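Local coordinates for VC0179-like protein (Escherichia coli, PDB 4XJ6), which probably synthesises cyclic GMP-AMP as a bacterial homologue of cyclic GMP-AMP synthase, binding nucleoside triphosphates and magnesium in a nucleotidyltransferase active site, at residues T61-N73 / P79-E91. Sequence-based numbering, arbitrary orientation.
Sequences TLESVRLKLEKTN and PEERADLARLIFE
Ala86 CB is a knob in a hole formed by Leu62, Val65, Arg66 and Leu69, where two successive helices, 62-69 and 79-90, joined by a short connection, pack together. The segments run at 123° to each other, their axes 8.8 Å apart at closest approach. Leu69 lays CD1 on the backbone, 3.6 Å from Ala86 CA, while its CD2 meets Ile89 CD1 tip to tip at 4.0 Å. With CG anti to the backbone N (chi1 178°), Leu62 sends CD1 to 3.7 Å from Phe90 CB, and its own CB lies over the rim of one face of the Phe90 ring; Val65 CG2 comes to the edge of the same ring. At the other end, extended Arg66 runs past Ala83, NE 3.7 Å from Ala83 CB, which lies in the guanidinium plane. Arg66 NH2 gives a weak, bent hydrogen bond to Pro79 O (2.8 Å), an oxygen that also accepts the helical bond from Ala83 N. Arg82 sets its CB over a guanidinium face of Arg66 and forms a salt bridge, with a hydrogen bond from NE to Glu70 OE2 at 3.2 Å, although that carboxylate oxygen is less surely placed. Helix 24-57 covers Val65 and Leu69 through Val55 and Val51, whereas Asp84 and Leu88 touch Thr150 of helix 149-166.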
ATOM      1  N   THR A  61       8.907  -3.644 -39.596  1.00 36.71           N
ATOM      2  CA  THR A  61      10.151  -2.960 -39.276  1.00 33.96           C
ATOM      3  C   THR A  61      10.023  -2.349 -37.888  1.00 31.33           C
ATOM      4  O   THR A  61       8.921  -2.271 -37.341  1.00 29.47           O
ATOM      5  CB  THR A  61      10.486  -1.860 -40.300  1.00 30.58           C
ATOM      6  OG1 THR A  61       9.439  -0.881 -40.310  1.00 30.30           O
ATOM      7  CG2 THR A  61      10.633  -2.451 -41.693  1.00 31.70           C
ATOM      8  N   LEU A  62      11.143  -1.924 -37.316  1.00 31.57           N
ATOM      9  CA  LEU A  62      11.125  -1.269 -36.015  1.00 29.30           C
ATOM     10  C   LEU A  62      10.346   0.035 -36.099  1.00 30.54           C
ATOM     11  O   LEU A  62       9.602   0.390 -35.184  1.00 34.08           O
ATOM     12  CB  LEU A  62      12.547  -1.006 -35.520  1.00 23.99           C
ATOM     13  CG  LEU A  62      12.661  -0.273 -34.178  1.00 27.08           C
ATOM     14  CD1 LEU A  62      11.972  -1.053 -33.062  1.00 23.09           C
ATOM     15  CD2 LEU A  62      14.120  -0.006 -33.842  1.00 24.56           C
ATOM     16  N   GLU A  63      10.519   0.739 -37.213  1.00 27.81           N
ATOM     17  CA  GLU A  63       9.818   1.994 -37.449  1.00 29.70           C
ATOM     18  C   GLU A  63       8.312   1.779 -37.525  1.00 29.31           C
ATOM     19  O   GLU A  63       7.544   2.561 -36.971  1.00 34.93           O
ATOM     20  CB  GLU A  63      10.326   2.658 -38.733  1.00 29.82           C
ATOM     21  CG  GLU A  63       9.506   3.858 -39.202  1.00 35.75           C
ATOM     22  CD  GLU A  63       9.709   5.108 -38.355  1.00 45.29           C
ATOM     23  OE1 GLU A  63      10.314   5.020 -37.264  1.00 44.99           O
ATOM     24  OE2 GLU A  63       9.260   6.191 -38.789  1.00 51.81           O
ATOM     25  N   SER A  64       7.898   0.713 -38.205  1.00 28.19           N
ATOM     26  CA  SER A  64       6.482   0.378 -38.318  1.00 29.95           C
ATOM     27  C   SER A  64       5.888   0.065 -36.945  1.00 27.55           C
ATOM     28  O   SER A  64       4.721   0.357 -36.682  1.00 26.25           O
ATOM     29  CB  SER A  64       6.280  -0.805 -39.267  1.00 33.35           C
ATOM     30  OG  SER A  64       6.530  -0.430 -40.613  1.00 33.30           O
ATOM     31  N   VAL A  65       6.706  -0.520 -36.074  1.00 27.51           N
ATOM     32  CA  VAL A  65       6.296  -0.815 -34.704  1.00 28.00           C
ATOM     33  C   VAL A  65       6.058   0.469 -33.913  1.00 27.21           C
ATOM     34  O   VAL A  65       5.031   0.616 -33.250  1.00 24.69           O
ATOM     35  CB  VAL A  65       7.346  -1.673 -33.969  1.00 25.34           C
ATOM     36  CG1 VAL A  65       7.024  -1.764 -32.483  1.00 21.62           C
ATOM     37  CG2 VAL A  65       7.422  -3.059 -34.587  1.00 29.40           C
ATOM     38  N   ARG A  66       7.011   1.393 -33.992  1.00 30.55           N
ATOM     39  CA  ARG A  66       6.929   2.650 -33.257  1.00 36.54           C
ATOM     40  C   ARG A  66       5.730   3.479 -33.706  1.00 33.95           C
ATOM     41  O   ARG A  66       5.050   4.101 -32.886  1.00 30.28           O
ATOM     42  CB  ARG A  66       8.212   3.462 -33.433  1.00 42.82           C
ATOM     43  CG  ARG A  66       8.376   4.584 -32.416  1.00 50.77           C
ATOM     44  CD  ARG A  66       9.573   5.471 -32.744  1.00 57.22           C
ATOM     45  NE  ARG A  66      10.017   6.229 -31.576  1.00 60.15           N
ATOM     46  CZ  ARG A  66       9.589   7.446 -31.257  1.00 61.54           C
ATOM     47  NH1 ARG A  66       8.698   8.062 -32.018  1.00 65.85           N
ATOM     48  NH2 ARG A  66      10.057   8.050 -30.173  1.00 59.78           N
ATOM     49  N   LEU A  67       5.478   3.482 -35.011  1.00 34.36           N
ATOM     50  CA  LEU A  67       4.385   4.256 -35.587  1.00 33.83           C
ATOM     51  C   LEU A  67       3.027   3.680 -35.193  1.00 32.81           C
ATOM     52  O   LEU A  67       2.062   4.421 -35.016  1.00 35.18           O
ATOM     53  CB  LEU A  67       4.516   4.312 -37.110  1.00 37.09           C
ATOM     54  CG  LEU A  67       5.751   5.040 -37.648  1.00 39.44           C
ATOM     55  CD1 LEU A  67       5.825   4.932 -39.163  1.00 37.06           C
ATOM     56  CD2 LEU A  67       5.748   6.496 -37.207  1.00 43.85           C
ATOM     57  N   LYS A  68       2.957   2.359 -35.061  1.00 31.65           N
ATOM     58  CA  LYS A  68       1.745   1.704 -34.580  1.00 33.34           C
ATOM     59  C   LYS A  68       1.490   2.038 -33.115  1.00 32.75           C
ATOM     60  O   LYS A  68       0.357   2.319 -32.718  1.00 32.47           O
ATOM     61  CB  LYS A  68       1.840   0.188 -34.757  1.00 36.90           C
ATOM     62  CG  LYS A  68       1.526  -0.296 -36.159  1.00 39.64           C
ATOM     63  CD  LYS A  68       1.643  -1.808 -36.255  1.00 43.58           C
ATOM     64  CE  LYS A  68       1.247  -2.310 -37.634  1.00 47.34           C
ATOM     65  NZ  LYS A  68      -0.207  -2.132 -37.895  1.00 50.15           N
ATOM     66  N   LEU A  69       2.552   2.003 -32.317  1.00 33.02           N
ATOM     67  CA  LEU A  69       2.461   2.303 -30.893  1.00 30.38           C
ATOM     68  C   LEU A  69       2.052   3.756 -30.657  1.00 34.25           C
ATOM     69  O   LEU A  69       1.406   4.075 -29.658  1.00 31.87           O
ATOM     70  CB  LEU A  69       3.791   2.006 -30.197  1.00 24.64           C
ATOM     71  CG  LEU A  69       4.153   0.531 -30.014  1.00 24.72           C
ATOM     72  CD1 LEU A  69       5.493   0.395 -29.305  1.00 19.80           C
ATOM     73  CD2 LEU A  69       3.055  -0.213 -29.253  1.00 26.69           C
ATOM     74  N   GLU A  70       2.422   4.631 -31.589  1.00 38.86           N
ATOM     75  CA  GLU A  70       2.067   6.044 -31.497  1.00 42.68           C
ATOM     76  C   GLU A  70       0.652   6.298 -32.002  1.00 40.60           C
ATOM     77  O   GLU A  70       0.259   7.442 -32.228  1.00 51.89           O
ATOM     78  CB  GLU A  70       3.060   6.901 -32.280  1.00 48.78           C
ATOM     79  CG  GLU A  70       4.356   7.203 -31.545  1.00 55.44           C
ATOM     80  CD  GLU A  70       5.358   7.925 -32.425  1.00 66.29           C
ATOM     81  OE1 GLU A  70       5.108   8.027 -33.645  1.00 70.58           O
ATOM     82  OE2 GLU A  70       6.393   8.390 -31.903  1.00 71.22           O
ATOM     83  N   LYS A  71      -0.104   5.223 -32.194  1.00 34.99           N
ATOM     84  CA  LYS A  71      -1.530   5.323 -32.465  1.00 34.64           C
ATOM     85  C   LYS A  71      -2.297   4.798 -31.260  1.00 31.74           C
ATOM     86  O   LYS A  71      -3.527   4.835 -31.224  1.00 32.15           O
ATOM     87  CB  LYS A  71      -1.911   4.544 -33.726  1.00 35.23           C
ATOM     88  CG  LYS A  71      -1.280   5.076 -34.997  1.00 38.47           C
ATOM     89  CD  LYS A  71      -1.571   4.157 -36.174  1.00 45.00           C
ATOM     90  CE  LYS A  71      -0.757   4.551 -37.396  1.00 49.84           C
ATOM     91  NZ  LYS A  71      -0.569   3.406 -38.332  1.00 49.97           N
ATOM     92  N   THR A  72      -1.550   4.312 -30.273  1.00 32.38           N
ATOM     93  CA  THR A  72      -2.133   3.774 -29.051  1.00 29.82           C
ATOM     94  C   THR A  72      -1.872   4.698 -27.862  1.00 29.83           C
ATOM     95  O   THR A  72      -1.452   5.841 -28.034  1.00 30.14           O
ATOM     96  CB  THR A  72      -1.574   2.375 -28.732  1.00 27.70           C
ATOM     97  OG1 THR A  72      -0.212   2.490 -28.305  1.00 21.40           O
ATOM     98  CG2 THR A  72      -1.637   1.483 -29.959  1.00 25.06           C
ATOM     99  N   ASN A  73      -2.114   4.191 -26.655  1.00 22.26           N
ATOM    100  CA  ASN A  73      -1.882   4.964 -25.437  1.00 26.68           C
ATOM    101  C   ASN A  73      -0.402   5.230 -25.185  1.00 27.45           C
ATOM    102  O   ASN A  73      -0.048   6.072 -24.359  1.00 23.49           O
ATOM    103  CB  ASN A  73      -2.486   4.249 -24.223  1.00 22.59           C
ATOM    104  CG  ASN A  73      -3.993   4.381 -24.155  1.00 25.52           C
ATOM    105  OD1 ASN A  73      -4.517   5.415 -23.743  1.00 25.06           O
ATOM    106  ND2 ASN A  73      -4.699   3.327 -24.546  1.00 26.42           N
ATOM    107  N   PRO A  79       9.387  10.505 -25.762  1.00 30.00           N
ATOM    108  CA  PRO A  79       9.933   9.920 -26.997  1.00 30.49           C
ATOM    109  C   PRO A  79      10.880   8.735 -26.785  1.00 30.21           C
ATOM    110  O   PRO A  79      10.767   7.739 -27.504  1.00 29.06           O
ATOM    111  CB  PRO A  79      10.683  11.093 -27.628  1.00 30.20           C
ATOM    112  CG  PRO A  79       9.919  12.294 -27.183  1.00 29.70           C
ATOM    113  CD  PRO A  79       9.468  11.980 -25.777  1.00 29.84           C
ATOM    114  N   GLU A  80      11.799   8.836 -25.829  1.00 29.92           N
ATOM    115  CA  GLU A  80      12.730   7.744 -25.568  1.00 32.70           C
ATOM    116  C   GLU A  80      11.982   6.500 -25.104  1.00 29.28           C
ATOM    117  O   GLU A  80      12.325   5.381 -25.485  1.00 32.48           O
ATOM    118  CB  GLU A  80      13.768   8.158 -24.524  1.00 41.23           C
ATOM    119  CG  GLU A  80      15.010   7.276 -24.487  1.00 50.14           C
ATOM    120  CD  GLU A  80      14.769   5.934 -23.822  1.00 52.36           C
ATOM    121  OE1 GLU A  80      14.145   5.907 -22.739  1.00 49.03           O
ATOM    122  OE2 GLU A  80      15.193   4.906 -24.392  1.00 52.24           O
ATOM    123  N   GLU A  81      10.958   6.707 -24.283  1.00 26.19           N
ATOM    124  CA  GLU A  81      10.160   5.608 -23.750  1.00 24.15           C
ATOM    125  C   GLU A  81       9.336   4.933 -24.841  1.00 27.75           C
ATOM    126  O   GLU A  81       9.116   3.724 -24.797  1.00 28.34           O
ATOM    127  CB  GLU A  81       9.249   6.108 -22.625  1.00 25.19           C
ATOM    128  CG  GLU A  81      10.006   6.502 -21.365  1.00 23.77           C
ATOM    129  CD  GLU A  81       9.110   7.114 -20.304  1.00 31.21           C
ATOM    130  OE1 GLU A  81       8.088   7.729 -20.671  1.00 33.88           O
ATOM    131  OE2 GLU A  81       9.430   6.978 -19.103  1.00 33.89           O
ATOM    132  N   ARG A  82       8.882   5.715 -25.815  1.00 27.50           N
ATOM    133  CA  ARG A  82       8.144   5.164 -26.947  1.00 25.63           C
ATOM    134  C   ARG A  82       9.072   4.352 -27.840  1.00 26.27           C
ATOM    135  O   ARG A  82       8.706   3.282 -28.330  1.00 30.25           O
ATOM    136  CB  ARG A  82       7.477   6.275 -27.756  1.00 28.26           C
ATOM    137  CG  ARG A  82       6.474   7.085 -26.970  1.00 32.84           C
ATOM    138  CD  ARG A  82       5.572   7.896 -27.893  1.00 35.03           C
ATOM    139  NE  ARG A  82       6.318   8.863 -28.693  1.00 37.53           N
ATOM    140  CZ  ARG A  82       6.540  10.121 -28.327  1.00 42.01           C
ATOM    141  NH1 ARG A  82       6.083  10.561 -27.165  1.00 44.69           N
ATOM    142  NH2 ARG A  82       7.221  10.937 -29.120  1.00 43.65           N
ATOM    143  N   ALA A  83      10.278   4.872 -28.045  1.00 23.91           N
ATOM    144  CA  ALA A  83      11.299   4.177 -28.819  1.00 24.24           C
ATOM    145  C   ALA A  83      11.740   2.904 -28.104  1.00 28.60           C
ATOM    146  O   ALA A  83      11.958   1.871 -28.734  1.00 29.29           O
ATOM    147  CB  ALA A  83      12.494   5.087 -29.066  1.00 23.40           C
ATOM    148  N   ASP A  84      11.862   2.989 -26.782  1.00 21.86           N
ATOM    149  CA  ASP A  84      12.307   1.860 -25.975  1.00 24.23           C
ATOM    150  C   ASP A  84      11.290   0.724 -26.011  1.00 27.32           C
ATOM    151  O   ASP A  84      11.649  -0.434 -26.233  1.00 21.88           O
ATOM    152  CB  ASP A  84      12.555   2.300 -24.533  1.00 22.38           C
ATOM    153  CG  ASP A  84      13.326   1.268 -23.735  1.00 33.05           C
ATOM    154  OD1 ASP A  84      13.908   0.346 -24.349  1.00 32.86           O
ATOM    155  OD2 ASP A  84      13.364   1.389 -22.493  1.00 36.18           O
ATOM    156  N   LEU A  85      10.021   1.065 -25.797  1.00 24.31           N
ATOM    157  CA  LEU A  85       8.943   0.082 -25.834  1.00 26.10           C
ATOM    158  C   LEU A  85       8.811  -0.522 -27.226  1.00 29.41           C
ATOM    159  O   LEU A  85       8.489  -1.701 -27.373  1.00 30.61           O
ATOM    160  CB  LEU A  85       7.619   0.717 -25.406  1.00 26.19           C
ATOM    161  CG  LEU A  85       6.441  -0.252 -25.287  1.00 27.14           C
ATOM    162  CD1 LEU A  85       6.773  -1.387 -24.323  1.00 24.30           C
ATOM    163  CD2 LEU A  85       5.180   0.483 -24.852  1.00 25.67           C
ATOM    164  N   ALA A  86       9.063   0.299 -28.241  1.00 29.37           N
ATOM    165  CA  ALA A  86       9.053  -0.162 -29.624  1.00 23.33           C
ATOM    166  C   ALA A  86      10.111  -1.237 -29.825  1.00 26.00           C
ATOM    167  O   ALA A  86       9.845  -2.280 -30.418  1.00 27.31           O
ATOM    168  CB  ALA A  86       9.284   1.000 -30.580  1.00 22.01           C
ATOM    169  N   ARG A  87      11.310  -0.975 -29.315  1.00 24.68           N
ATOM    170  CA  ARG A  87      12.409  -1.927 -29.408  1.00 27.63           C
ATOM    171  C   ARG A  87      12.094  -3.223 -28.671  1.00 29.63           C
ATOM    172  O   ARG A  87      12.258  -4.310 -29.222  1.00 24.70           O
ATOM    173  CB  ARG A  87      13.697  -1.317 -28.858  1.00 24.13           C
ATOM    174  CG  ARG A  87      14.279  -0.218 -29.727  1.00 31.82           C
ATOM    175  CD  ARG A  87      15.688   0.141 -29.293  1.00 25.91           C
ATOM    176  NE  ARG A  87      15.725   0.705 -27.947  1.00 28.12           N
ATOM    177  CZ  ARG A  87      15.608   2.001 -27.681  1.00 29.26           C
ATOM    178  NH1 ARG A  87      15.439   2.868 -28.671  1.00 25.63           N
ATOM    179  NH2 ARG A  87      15.657   2.435 -26.429  1.00 27.83           N
ATOM    180  N   LEU A  88      11.642  -3.096 -27.426  1.00 25.72           N
ATOM    181  CA  LEU A  88      11.327  -4.248 -26.586  1.00 26.09           C
ATOM    182  C   LEU A  88      10.293  -5.172 -27.220  1.00 25.00           C
ATOM    183  O   LEU A  88      10.456  -6.390 -27.212  1.00 26.93           O
ATOM    184  CB  LEU A  88      10.826  -3.783 -25.218  1.00 25.17           C
ATOM    185  CG  LEU A  88      11.855  -3.087 -24.331  1.00 24.81           C
ATOM    186  CD1 LEU A  88      11.182  -2.463 -23.119  1.00 22.53           C
ATOM    187  CD2 LEU A  88      12.932  -4.072 -23.907  1.00 25.43           C
ATOM    188  N   ILE A  89       9.227  -4.591 -27.758  1.00 22.88           N
ATOM    189  CA  ILE A  89       8.186  -5.367 -28.425  1.00 29.13           C
ATOM    190  C   ILE A  89       8.731  -5.966 -29.720  1.00 31.51           C
ATOM    191  O   ILE A  89       8.379  -7.083 -30.104  1.00 34.20           O
ATOM    192  CB  ILE A  89       6.941  -4.501 -28.718  1.00 26.63           C
ATOM    193  CG1 ILE A  89       6.247  -4.114 -27.412  1.00 21.49           C
ATOM    194  CG2 ILE A  89       5.957  -5.226 -29.630  1.00 23.05           C
ATOM    195  CD1 ILE A  89       5.042  -3.224 -27.615  1.00 27.35           C
ATOM    196  N   PHE A  90       9.607  -5.216 -30.378  1.00 27.03           N
ATOM    197  CA  PHE A  90      10.228  -5.658 -31.618  1.00 26.44           C
ATOM    198  C   PHE A  90      11.114  -6.885 -31.406  1.00 27.35           C
ATOM    199  O   PHE A  90      11.081  -7.827 -32.199  1.00 28.24           O
ATOM    200  CB  PHE A  90      11.044  -4.514 -32.226  1.00 27.35           C
ATOM    201  CG  PHE A  90      11.792  -4.886 -33.475  1.00 30.04           C
ATOM    202  CD1 PHE A  90      11.184  -4.808 -34.717  1.00 25.20           C
ATOM    203  CD2 PHE A  90      13.114  -5.291 -33.406  1.00 29.59           C
ATOM    204  CE1 PHE A  90      11.879  -5.141 -35.864  1.00 26.08           C
ATOM    205  CE2 PHE A  90      13.813  -5.628 -34.544  1.00 32.74           C
ATOM    206  CZ  PHE A  90      13.194  -5.554 -35.779  1.00 31.58           C
ATOM    207  N   GLU A  91      11.892  -6.878 -30.328  1.00 32.21           N
ATOM    208  CA  GLU A  91      12.938  -7.881 -30.154  1.00 37.33           C
ATOM    209  C   GLU A  91      12.715  -8.856 -28.996  1.00 37.25           C
ATOM    210  O   GLU A  91      13.665  -9.475 -28.516  1.00 44.02           O
ATOM    211  CB  GLU A  91      14.293  -7.186 -29.979  1.00 42.27           C
ATOM    212  CG  GLU A  91      14.454  -6.433 -28.671  1.00 43.65           C
ATOM    213  CD  GLU A  91      15.635  -5.482 -28.682  1.00 49.84           C
ATOM    214  OE1 GLU A  91      16.704  -5.849 -28.154  1.00 54.39           O
ATOM    215  OE2 GLU A  91      15.491  -4.363 -29.217  1.00 50.58           O
TER